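GENE 22 product (Bacillus phage spp1, PDB 2XC8) is of unknown function but resembles in fold a domain of the receptor-binding protein of lactococcal phage p2. Local coordinates at residues Glu30-Lys33 against Glu37-Pro40; Glu16-Glu19 against Ile24-Ser27; Val44-Thr49 against Trp73-Ala78. All blocks are in the same frame, centred on the assembly; numbering follows the deposited sequence.

Overall arrangement
The three contacts follow one another along the chain and share strands. Contact 2 (16-19 with 24-27) and contact 1 (30-33 with 37-40) both use strand 23-33, at its two ends, and their centres lie about 18 Å apart. Contact 1 and contact 3 (44-49 with 73-78) share strand 37-47 and sit on opposite sides of the centre of the chain, about 22 Å from centre to centre. Contacts 2 and 3 are about 12 Å apart between centres and touch directly. Val26 N meets Val44 O at 2.8 Å, a probable hydrogen bond. Contacts 1 and 2 pair strands within one sheet, whereas contact 3 packs that sheet on the five-stranded one.

Contact 1 of 3, residues Glu30-Lys33 against Glu37-Pro40; sequences ELHK and EVFP
Val38 lays its CG1 methyl over one face of the His32 imidazole, 4.0 Å from the ring centroid and 15° off the normal, a CH-pi contact. Its second methyl, CG2, lies on the same side of the ring, nearest His32 ND1 at 3.5 Å. The two side chains run side by side from a non-hydrogen-bonded pair. CG1 also touches CB of Glu30 at 3.7 Å, so one methyl serves two neighbours. His32 stacks on Tyr12 as well, a residue of strand 11-13.

On the other face of the sheet are Leu31 and Phe39, a hydrogen-bonded pair. Leu31 N gives to Phe39 O at 2.9 Å, and Phe39 N gives to Leu31 O at 2.8 Å. The two side chains barely meet, CB to CB at 4.4 Å. Both pack on Trp11, Met64 and Val71. Nearer the turn, Lys33 N bonds to Glu37 O at 2.9 Å, while Lys33 NZ forms a salt bridge with Glu36. This is an antiparallel beta hairpin with one face toward the core and the other largely exposed.

Contact 2 of 3, residues Glu16-Glu19 against Ile24-Ser27; sequences EIKE and IEVS
An antiparallel beta hairpin joins strand 17-19 to strand 23-33, and this contact is its paired part. Lys18 and Glu25 form the hydrogen-bonded pair: Lys18 N to Glu25 O is 2.9 Å and Glu25 N to Lys18 O is 3.0 Å. At the open end, Ser27 N gives to Glu16 O at 2.9 Å. Ser27 also returns a side-chain bond, its OG accepting from Glu16 N at 2.8 Å. That bond is bent, 141° at the hydrogen. Ser27 OG is placed for it by a chi1 of 75°, which sets it between its own N and carbonyl carbon.

The inner face carries Ile17, Val26 and Ile24. Ile17 and Val26 lie alongside each other, with CG2 of each 3.8 Å apart. Ile17 CG2 also touches Ile24 CG2, and Ile24 CD1 turns to Glu19 CA at 3.9 Å. Glu19 stands at the more exposed end of this same face and reaches Arg109 through a salt bridge. On the other face, Lys18 NZ comes to 4.3 Å from Glu25 OE1, beyond a salt bridge, and makes a long one with Glu16.

Ile17 packs on strands 93-103 and 109-117 of the facing sheet. Strand 37-47 continues the hairpin's own sheet, bonding to Ile24 and Val26, while Ala28 and Gly29 of the second subunit pack on Glu16 and Lys18.

Contact 3 of 3, residues Val44-Thr49 against Trp73-Ala78; sequences VSFDLT and WSLCKA
Two beta sheets pack face to face here, as in a beta sandwich, and side chains make nearly all of the contact. The touching parts, 44-49 and 73-77, run almost the same way, 8° apart end to end. Val44 meets Trp73, and Phe46 meets Leu75, two residues further along each strand.

Val44 points CG1 at the indole. The methyl stands over the five-membered ring, 3.5 Å from its centroid and almost on the normal, in a CH-pi contact. A chi1 of 70° puts CG1 between the backbone N and carbonyl carbon, while CB rests above the rim at Trp73 CD1, 3.6 Å away. The indole is also held at NE1, which hydrogen-bonds to Glu42 O and so limits its rotation. Leu60, Leu62 and Pro98 pack on it too.

In the second pair the roles are reversed, and the aromatic ring belongs to strand 44-47. Phe46 CG lies between its backbone N and carbonyl carbon (chi1 61°), which presents the ring face to Leu75. Leu75 CD1 sits over the ring centre, 3.7 Å from the centroid. CD2 lies nearer the root of the ring, 3.9 Å from Phe46 CG.

The far side of strand 73-78 carries Cys76, joined to Cys86 by a disulfide. Ser74, Leu75 and Cys76 pair in parallel with a strand of another, neighbouring subunit, so the sheet continues across that interface. Toward the end of the contact the packing thins. Lys77 NZ makes weak hydrogen bonds to the hydroxyls of Tyr58 and Tyr79, and comes only to 4.2 Å from Thr49 O, which accepts a hydrogen bond from Tyr58 OH.

Contact 1 of 3, residues Glu30-Lys33 against Glu37-Pro40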
ATOM      1  N   GLU B  30      -6.847 -11.661   7.811  1.00 22.39           N
ATOM      2  CA  GLU B  30      -6.863 -12.170   9.176  1.00 21.67           C
ATOM      3  C   GLU B  30      -6.449 -11.102  10.176  1.00 25.79           C
ATOM      4  O   GLU B  30      -5.440 -10.416   9.989  1.00 26.29           O
ATOM      5  CB  GLU B  30      -5.931 -13.375   9.308  1.00 23.19           C
ATOM      6  CG  GLU B  30      -6.394 -14.624   8.573  1.00 33.49           C
ATOM      7  CD  GLU B  30      -5.376 -15.748   8.635  1.00 49.93           C
ATOM      8  OE1 GLU B  30      -5.770 -16.883   8.974  1.00 40.26           O
ATOM      9  OE2 GLU B  30      -4.185 -15.500   8.348  1.00 44.04           O
ATOM     10  N   LEU B  31      -7.240 -10.970  11.235  1.00 21.26           N
ATOM     11  CA  LEU B  31      -6.888 -10.117  12.358  1.00 20.85           C
ATOM     12  C   LEU B  31      -6.165 -10.960  13.400  1.00 24.14           C
ATOM     13  O   LEU B  31      -6.694 -11.972  13.866  1.00 22.89           O
ATOM     14  CB  LEU B  31      -8.140  -9.470  12.959  1.00 20.90           C
ATOM     15  CG  LEU B  31      -7.975  -8.480  14.118  1.00 26.74           C
ATOM     16  CD1 LEU B  31      -7.252  -7.213  13.676  1.00 26.88           C
ATOM     17  CD2 LEU B  31      -9.330  -8.137  14.715  1.00 28.80           C
ATOM     18  N   HIS B  32      -4.953 -10.542  13.754  1.00 21.35           N
ATOM     19  CA  HIS B  32      -4.140 -11.257  14.731  1.00 21.59           C
ATOM     20  C   HIS B  32      -3.943 -10.516  16.047  1.00 26.14           C
ATOM     21  O   HIS B  32      -3.703  -9.308  16.063  1.00 26.44           O
ATOM     22  CB  HIS B  32      -2.731 -11.500  14.193  1.00 22.85           C
ATOM     23  CG  HIS B  32      -2.666 -12.442  13.033  1.00 25.57           C
ATOM     24  ND1 HIS B  32      -2.119 -13.704  13.130  1.00 27.92           N
ATOM     25  CD2 HIS B  32      -3.052 -12.298  11.742  1.00 26.70           C
ATOM     26  CE1 HIS B  32      -2.182 -14.301  11.953  1.00 26.89           C
ATOM     27  NE2 HIS B  32      -2.744 -13.470  11.094  1.00 26.82           N
ATOM     28  N   LYS B  33      -4.045 -11.262  17.144  1.00 22.90           N
ATOM     29  CA  LYS B  33      -3.820 -10.712  18.473  1.00 24.18           C
ATOM     30  C   LYS B  33      -2.484 -11.325  18.895  1.00 30.06           C
ATOM     31  O   LYS B  33      -2.444 -12.342  19.596  1.00 30.35           O
ATOM     32  CB  LYS B  33      -4.938 -11.082  19.457  1.00 26.49           C
ATOM     33  CG  LYS B  33      -4.755 -10.546  20.875  1.00 38.18           C
ATOM     34  CD  LYS B  33      -5.779 -11.151  21.825  1.00 45.40           C
ATOM     35  CE  LYS B  33      -5.586 -10.650  23.247  1.00 54.52           C
ATOM     36  NZ  LYS B  33      -6.531 -11.300  24.198  1.00 63.99           N
ATOM     37  N   GLU B  37      -4.237 -15.537  19.176  1.00 23.56           N
ATOM     38  CA  GLU B  37      -5.452 -15.863  18.417  1.00 22.43           C
ATOM     39  C   GLU B  37      -5.609 -15.049  17.131  1.00 25.66           C
ATOM     40  O   GLU B  37      -5.266 -13.865  17.084  1.00 24.94           O
ATOM     41  CB  GLU B  37      -6.710 -15.736  19.292  1.00 23.97           C
ATOM     42  CG  GLU B  37      -7.958 -16.395  18.688  1.00 26.64           C
ATOM     43  CD  GLU B  37      -9.090 -16.605  19.683  1.00 35.90           C
ATOM     44  OE1 GLU B  37     -10.131 -17.166  19.278  1.00 24.00           O
ATOM     45  OE2 GLU B  37      -8.950 -16.216  20.863  1.00 28.58           O
ATOM     46  N   VAL B  38      -6.202 -15.667  16.131  1.00 21.75           N
ATOM     47  CA  VAL B  38      -6.455 -15.128  14.822  1.00 20.82           C
ATOM     48  C   VAL B  38      -7.947 -15.185  14.484  1.00 24.55           C
ATOM     49  O   VAL B  38      -8.583 -16.113  14.783  1.00 23.69           O
ATOM     50  CB  VAL B  38      -5.704 -15.942  13.790  1.00 24.07           C
ATOM     51  CG1 VAL B  38      -5.857 -15.407  12.439  1.00 24.56           C
ATOM     52  CG2 VAL B  38      -4.315 -16.146  14.197  1.00 23.21           C
ATOM     53  N   PHE B  39      -8.465 -14.153  13.833  1.00 21.03           N
ATOM     54  CA  PHE B  39      -9.885 -14.060  13.496  1.00 20.03           C
ATOM     55  C   PHE B  39     -10.047 -13.755  12.004  1.00 23.73           C
ATOM     56  O   PHE B  39      -9.283 -12.955  11.458  1.00 22.62           O
ATOM     57  CB  PHE B  39     -10.548 -12.948  14.322  1.00 21.71           C
ATOM     58  CG  PHE B  39     -10.257 -13.018  15.802  1.00 23.80           C
ATOM     59  CD1 PHE B  39     -11.092 -13.735  16.653  1.00 27.17           C
ATOM     60  CD2 PHE B  39      -9.157 -12.354  16.346  1.00 25.63           C
ATOM     61  CE1 PHE B  39     -10.832 -13.800  18.020  1.00 28.69           C
ATOM     62  CE2 PHE B  39      -8.888 -12.417  17.713  1.00 28.95           C
ATOM     63  CZ  PHE B  39      -9.730 -13.140  18.551  1.00 27.70           C
ATOM     64  N   PRO B  40     -11.037 -14.386  11.336  1.00 21.47           N
ATOM     65  CA  PRO B  40     -11.238 -14.103   9.912  1.00 20.96           C
ATOM     66  C   PRO B  40     -11.881 -12.737   9.664  1.00 25.32           C
ATOM     67  O   PRO B  40     -12.807 -12.344  10.381  1.00 24.22           O
ATOM     68  CB  PRO B  40     -12.169 -15.231   9.455  1.00 22.84           C
ATOM     69  CG  PRO B  40     -12.905 -15.637  10.679  1.00 27.46           C
ATOM     70  CD  PRO B  40     -11.972 -15.414  11.836  1.00 22.81           C
TER

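Contact 2 of 3, residues Glu16-Glu19 against Ile24-Ser27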
ATOM      1  N   GLU B  16      -4.936  -6.890   2.612  1.00 25.39           N
ATOM      2  CA  GLU B  16      -4.404  -5.926   1.710  1.00 26.22           C
ATOM      3  C   GLU B  16      -5.377  -4.767   1.574  1.00 29.19           C
ATOM      4  O   GLU B  16      -6.501  -4.970   1.276  1.00 28.24           O
ATOM      5  CB  GLU B  16      -4.273  -6.610   0.382  1.00 28.94           C
ATOM      6  CG  GLU B  16      -3.324  -6.055  -0.541  1.00 40.17           C
ATOM      7  CD  GLU B  16      -3.198  -6.920  -1.771  1.00 59.31           C
ATOM      8  OE1 GLU B  16      -3.848  -6.601  -2.741  1.00 55.02           O
ATOM      9  OE2 GLU B  16      -2.455  -7.909  -1.785  1.00 49.19           O
ATOM     10  N   ILE B  17      -4.915  -3.565   1.828  1.00 25.82           N
ATOM     11  CA  ILE B  17      -5.733  -2.356   1.690  1.00 24.98           C
ATOM     12  C   ILE B  17      -5.113  -1.421   0.653  1.00 29.44           C
ATOM     13  O   ILE B  17      -3.960  -1.005   0.796  1.00 30.28           O
ATOM     14  CB  ILE B  17      -5.919  -1.604   3.038  1.00 27.27           C
ATOM     15  CG1 ILE B  17      -6.368  -2.566   4.145  1.00 27.36           C
ATOM     16  CG2 ILE B  17      -6.922  -0.458   2.877  1.00 27.84           C
ATOM     17  CD1 ILE B  17      -6.152  -2.047   5.559  1.00 36.43           C
ATOM     18  N   LYS B  18      -5.882  -1.104  -0.362  1.00 25.42           N
ATOM     19  CA  LYS B  18      -5.425  -0.229  -1.432  1.00 26.87           C
ATOM     20  C   LYS B  18      -6.406   0.782  -2.029  1.00 29.70           C
ATOM     21  O   LYS B  18      -7.586   0.567  -2.087  1.00 29.17           O
ATOM     22  CB  LYS B  18      -4.764  -1.037  -2.556  1.00 31.12           C
ATOM     23  CG  LYS B  18      -5.693  -1.795  -3.396  1.00 46.12           C
ATOM     24  CD  LYS B  18      -4.994  -2.350  -4.538  1.00 54.13           C
ATOM     25  CE  LYS B  18      -4.819  -3.802  -4.390  1.00 65.42           C
ATOM     26  NZ  LYS B  18      -5.335  -4.513  -5.569  1.00 74.96           N
ATOM     27  N   GLU B  19      -5.862   1.899  -2.477  1.00 25.21           N
ATOM     28  CA  GLU B  19      -6.646   2.911  -3.169  1.00 24.37           C
ATOM     29  C   GLU B  19      -6.799   2.525  -4.636  1.00 28.06           C
ATOM     30  O   GLU B  19      -5.816   2.215  -5.315  1.00 28.75           O
ATOM     31  CB  GLU B  19      -5.972   4.283  -3.054  1.00 25.52           C
ATOM     32  CG  GLU B  19      -6.735   5.425  -3.727  1.00 32.93           C
ATOM     33  CD  GLU B  19      -5.884   6.666  -3.964  1.00 43.41           C
ATOM     34  OE1 GLU B  19      -4.708   6.693  -3.538  1.00 43.78           O
ATOM     35  OE2 GLU B  19      -6.398   7.624  -4.581  1.00 35.10           O
ATOM     36  N   ILE B  24     -11.764   2.570  -2.253  1.00 21.10           N
ATOM     37  CA  ILE B  24     -10.897   1.766  -1.393  1.00 20.38           C
ATOM     38  C   ILE B  24     -11.282   0.290  -1.474  1.00 26.61           C
ATOM     39  O   ILE B  24     -12.463  -0.057  -1.432  1.00 26.50           O
ATOM     40  CB  ILE B  24     -10.950   2.256   0.090  1.00 21.68           C
ATOM     41  CG1 ILE B  24     -10.431   3.699   0.223  1.00 21.15           C
ATOM     42  CG2 ILE B  24     -10.200   1.301   1.033  1.00 20.63           C
ATOM     43  CD1 ILE B  24      -8.948   3.905  -0.121  1.00 23.02           C
ATOM     44  N   GLU B  25     -10.270  -0.566  -1.602  1.00 25.42           N
ATOM     45  CA  GLU B  25     -10.448  -2.013  -1.598  1.00 25.95           C
ATOM     46  C   GLU B  25      -9.682  -2.653  -0.451  1.00 29.06           C
ATOM     47  O   GLU B  25      -8.467  -2.480  -0.330  1.00 28.39           O
ATOM     48  CB  GLU B  25      -9.971  -2.617  -2.918  1.00 28.99           C
ATOM     49  CG  GLU B  25     -11.088  -3.005  -3.869  1.00 43.03           C
ATOM     50  CD  GLU B  25     -10.561  -3.478  -5.213  1.00 64.51           C
ATOM     51  OE1 GLU B  25      -9.574  -4.251  -5.246  1.00 60.18           O
ATOM     52  OE2 GLU B  25     -11.142  -3.078  -6.244  1.00 57.91           O
ATOM     53  N   VAL B  26     -10.402  -3.386   0.391  1.00 25.57           N
ATOM     54  CA  VAL B  26      -9.784  -4.183   1.442  1.00 24.67           C
ATOM     55  C   VAL B  26     -10.038  -5.649   1.113  1.00 28.89           C
ATOM     56  O   VAL B  26     -11.188  -6.070   0.968  1.00 29.13           O
ATOM     57  CB  VAL B  26     -10.342  -3.835   2.846  1.00 27.68           C
ATOM     58  CG1 VAL B  26      -9.632  -4.643   3.923  1.00 26.51           C
ATOM     59  CG2 VAL B  26     -10.206  -2.343   3.130  1.00 26.96           C
ATOM     60  N   SER B  27      -8.959  -6.415   0.978  1.00 24.89           N
ATOM     61  CA  SER B  27      -9.063  -7.839   0.675  1.00 25.04           C
ATOM     62  C   SER B  27      -9.477  -8.624   1.916  1.00 27.13           C
ATOM     63  O   SER B  27      -9.419  -8.109   3.036  1.00 26.07           O
ATOM     64  CB  SER B  27      -7.734  -8.372   0.129  1.00 30.05           C
ATOM     65  OG  SER B  27      -6.771  -8.510   1.159  1.00 38.50           O
TER

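Contact 3 of 3, residues Val44-Thr49 against Trp73-Ala78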
ATOM      1  N   VAL B  44     -13.973  -5.948   1.999  1.00 23.85           N
ATOM      2  CA  VAL B  44     -14.825  -4.783   2.017  1.00 23.31           C
ATOM      3  C   VAL B  44     -14.304  -3.765   1.051  1.00 26.63           C
ATOM      4  O   VAL B  44     -13.145  -3.601   0.899  1.00 26.36           O
ATOM      5  CB  VAL B  44     -14.964  -4.155   3.437  1.00 26.78           C
ATOM      6  CG1 VAL B  44     -13.714  -3.510   3.889  1.00 26.18           C
ATOM      7  CG2 VAL B  44     -16.071  -3.207   3.488  1.00 26.50           C
ATOM      8  N   SER B  45     -15.198  -3.088   0.386  1.00 23.10           N
ATOM      9  CA  SER B  45     -14.833  -1.991  -0.446  1.00 22.91           C
ATOM     10  C   SER B  45     -15.878  -0.873  -0.499  1.00 26.38           C
ATOM     11  O   SER B  45     -17.015  -1.110  -0.223  1.00 26.45           O
ATOM     12  CB  SER B  45     -14.384  -2.497  -1.822  1.00 27.23           C
ATOM     13  OG  SER B  45     -15.435  -2.881  -2.615  1.00 38.43           O
ATOM     14  N   PHE B  46     -15.463   0.346  -0.823  1.00 21.96           N
ATOM     15  CA  PHE B  46     -16.366   1.489  -0.929  1.00 21.41           C
ATOM     16  C   PHE B  46     -15.822   2.561  -1.870  1.00 26.08           C
ATOM     17  O   PHE B  46     -14.607   2.729  -1.997  1.00 25.30           O
ATOM     18  CB  PHE B  46     -16.690   2.079   0.456  1.00 22.25           C
ATOM     19  CG  PHE B  46     -15.489   2.596   1.211  1.00 22.38           C
ATOM     20  CD1 PHE B  46     -15.136   3.942   1.147  1.00 24.11           C
ATOM     21  CD2 PHE B  46     -14.729   1.744   2.010  1.00 23.90           C
ATOM     22  CE1 PHE B  46     -14.035   4.429   1.849  1.00 24.51           C
ATOM     23  CE2 PHE B  46     -13.626   2.221   2.716  1.00 25.97           C
ATOM     24  CZ  PHE B  46     -13.279   3.567   2.636  1.00 23.52           C
ATOM     25  N   ASP B  47     -16.732   3.277  -2.525  1.00 23.81           N
ATOM     26  CA  ASP B  47     -16.368   4.386  -3.401  1.00 23.66           C
ATOM     27  C   ASP B  47     -15.999   5.613  -2.577  1.00 26.41           C
ATOM     28  O   ASP B  47     -16.620   5.889  -1.547  1.00 25.08           O
ATOM     29  CB  ASP B  47     -17.521   4.735  -4.347  1.00 26.61           C
ATOM     30  CG  ASP B  47     -17.888   3.592  -5.283  1.00 39.05           C
ATOM     31  OD1 ASP B  47     -16.988   2.829  -5.695  1.00 40.81           O
ATOM     32  OD2 ASP B  47     -19.086   3.465  -5.616  1.00 44.52           O
ATOM     33  N   LEU B  48     -14.986   6.344  -3.035  1.00 23.62           N
ATOM     34  CA  LEU B  48     -14.628   7.622  -2.432  1.00 22.91           C
ATOM     35  C   LEU B  48     -15.368   8.737  -3.168  1.00 28.08           C
ATOM     36  O   LEU B  48     -14.764   9.585  -3.834  1.00 29.15           O
ATOM     37  CB  LEU B  48     -13.108   7.829  -2.441  1.00 22.66           C
ATOM     38  CG  LEU B  48     -12.299   6.966  -1.464  1.00 26.64           C
ATOM     39  CD1 LEU B  48     -10.828   6.948  -1.852  1.00 26.82           C
ATOM     40  CD2 LEU B  48     -12.471   7.431  -0.018  1.00 27.01           C
ATOM     41  N   THR B  49     -16.693   8.708  -3.033  1.00 24.12           N
ATOM     42  CA  THR B  49     -17.596   9.599  -3.755  1.00 24.57           C
ATOM     43  C   THR B  49     -17.513  11.029  -3.222  1.00 27.27           C
ATOM     44  O   THR B  49     -17.719  11.261  -2.028  1.00 25.69           O
ATOM     45  CB  THR B  49     -19.060   9.093  -3.680  1.00 28.97           C
ATOM     46  OG1 THR B  49     -19.108   7.699  -4.008  1.00 29.17           O
ATOM     47  CG2 THR B  49     -19.958   9.865  -4.642  1.00 26.48           C
ATOM     48  N   TRP B  73     -16.909  -4.793   9.734  1.00 22.27           N
ATOM     49  CA  TRP B  73     -16.577  -3.474   9.201  1.00 21.92           C
ATOM     50  C   TRP B  73     -17.730  -2.486   9.365  1.00 26.37           C
ATOM     51  O   TRP B  73     -18.901  -2.850   9.227  1.00 27.22           O
ATOM     52  CB  TRP B  73     -16.231  -3.559   7.713  1.00 20.44           C
ATOM     53  CG  TRP B  73     -14.972  -4.301   7.378  1.00 21.15           C
ATOM     54  CD1 TRP B  73     -14.882  -5.527   6.788  1.00 24.21           C
ATOM     55  CD2 TRP B  73     -13.625  -3.855   7.585  1.00 20.81           C
ATOM     56  NE1 TRP B  73     -13.565  -5.879   6.620  1.00 23.93           N
ATOM     57  CE2 TRP B  73     -12.771  -4.871   7.101  1.00 24.88           C
ATOM     58  CE3 TRP B  73     -13.056  -2.700   8.138  1.00 21.77           C
ATOM     59  CZ2 TRP B  73     -11.377  -4.768   7.153  1.00 23.89           C
ATOM     60  CZ3 TRP B  73     -11.667  -2.598   8.189  1.00 23.03           C
ATOM     61  CH2 TRP B  73     -10.845  -3.627   7.699  1.00 23.95           C
ATOM     62  N   SER B  74     -17.380  -1.236   9.654  1.00 22.18           N
ATOM     63  CA  SER B  74     -18.330  -0.129   9.666  1.00 21.89           C
ATOM     64  C   SER B  74     -17.722   1.066   8.944  1.00 26.13           C
ATOM     65  O   SER B  74     -16.518   1.312   9.046  1.00 26.00           O
ATOM     66  CB  SER B  74     -18.695   0.263  11.098  1.00 24.62           C
ATOM     67  OG  SER B  74     -19.655  -0.626  11.641  1.00 28.52           O
ATOM     68  N   LEU B  75     -18.555   1.800   8.212  1.00 22.97           N
ATOM     69  CA  LEU B  75     -18.100   2.996   7.513  1.00 22.16           C
ATOM     70  C   LEU B  75     -18.908   4.215   7.926  1.00 26.87           C
ATOM     71  O   LEU B  75     -20.141   4.199   7.894  1.00 26.25           O
ATOM     72  CB  LEU B  75     -18.172   2.809   5.992  1.00 21.97           C
ATOM     73  CG  LEU B  75     -17.712   3.950   5.074  1.00 25.79           C
ATOM     74  CD1 LEU B  75     -16.191   4.049   5.017  1.00 24.64           C
ATOM     75  CD2 LEU B  75     -18.281   3.765   3.677  1.00 27.71           C
ATOM     76  N   CYS B  76     -18.198   5.266   8.321  1.00 23.55           N
ATOM     77  CA  CYS B  76     -18.825   6.550   8.583  1.00 23.66           C
ATOM     78  C   CYS B  76     -18.474   7.540   7.479  1.00 27.72           C
ATOM     79  O   CYS B  76     -17.322   7.630   7.046  1.00 26.34           O
ATOM     80  CB  CYS B  76     -18.415   7.099   9.949  1.00 24.30           C
ATOM     81  SG  CYS B  76     -19.245   8.641  10.385  1.00 28.77           S
ATOM     82  N   LYS B  77     -19.472   8.254   7.005  1.00 24.79           N
ATOM     83  CA  LYS B  77     -19.323   9.325   6.063  1.00 24.57           C
ATOM     84  C   LYS B  77     -19.800  10.652   6.647  1.00 29.09           C
ATOM     85  O   LYS B  77     -20.839  10.777   7.190  1.00 29.37           O
ATOM     86  CB  LYS B  77     -20.112   8.996   4.816  1.00 28.36           C
ATOM     87  CG  LYS B  77     -19.726   9.710   3.576  1.00 46.07           C
ATOM     88  CD  LYS B  77     -20.846   9.709   2.552  1.00 59.25           C
ATOM     89  CE  LYS B  77     -20.604  10.712   1.435  1.00 71.26           C
ATOM     90  NZ  LYS B  77     -21.161  10.331   0.128  1.00 77.14           N
ATOM     91  N   ALA B  78     -18.996  11.661   6.527  1.00 25.54           N
ATOM     92  CA  ALA B  78     -19.360  12.983   7.027  1.00 25.57           C
ATOM     93  C   ALA B  78     -19.139  14.063   5.980  1.00 30.07           C
ATOM     94  O   ALA B  78     -18.108  14.090   5.308  1.00 29.22           O
ATOM     95  CB  ALA B  78     -18.585  13.307   8.297  1.00 26.02           C
TER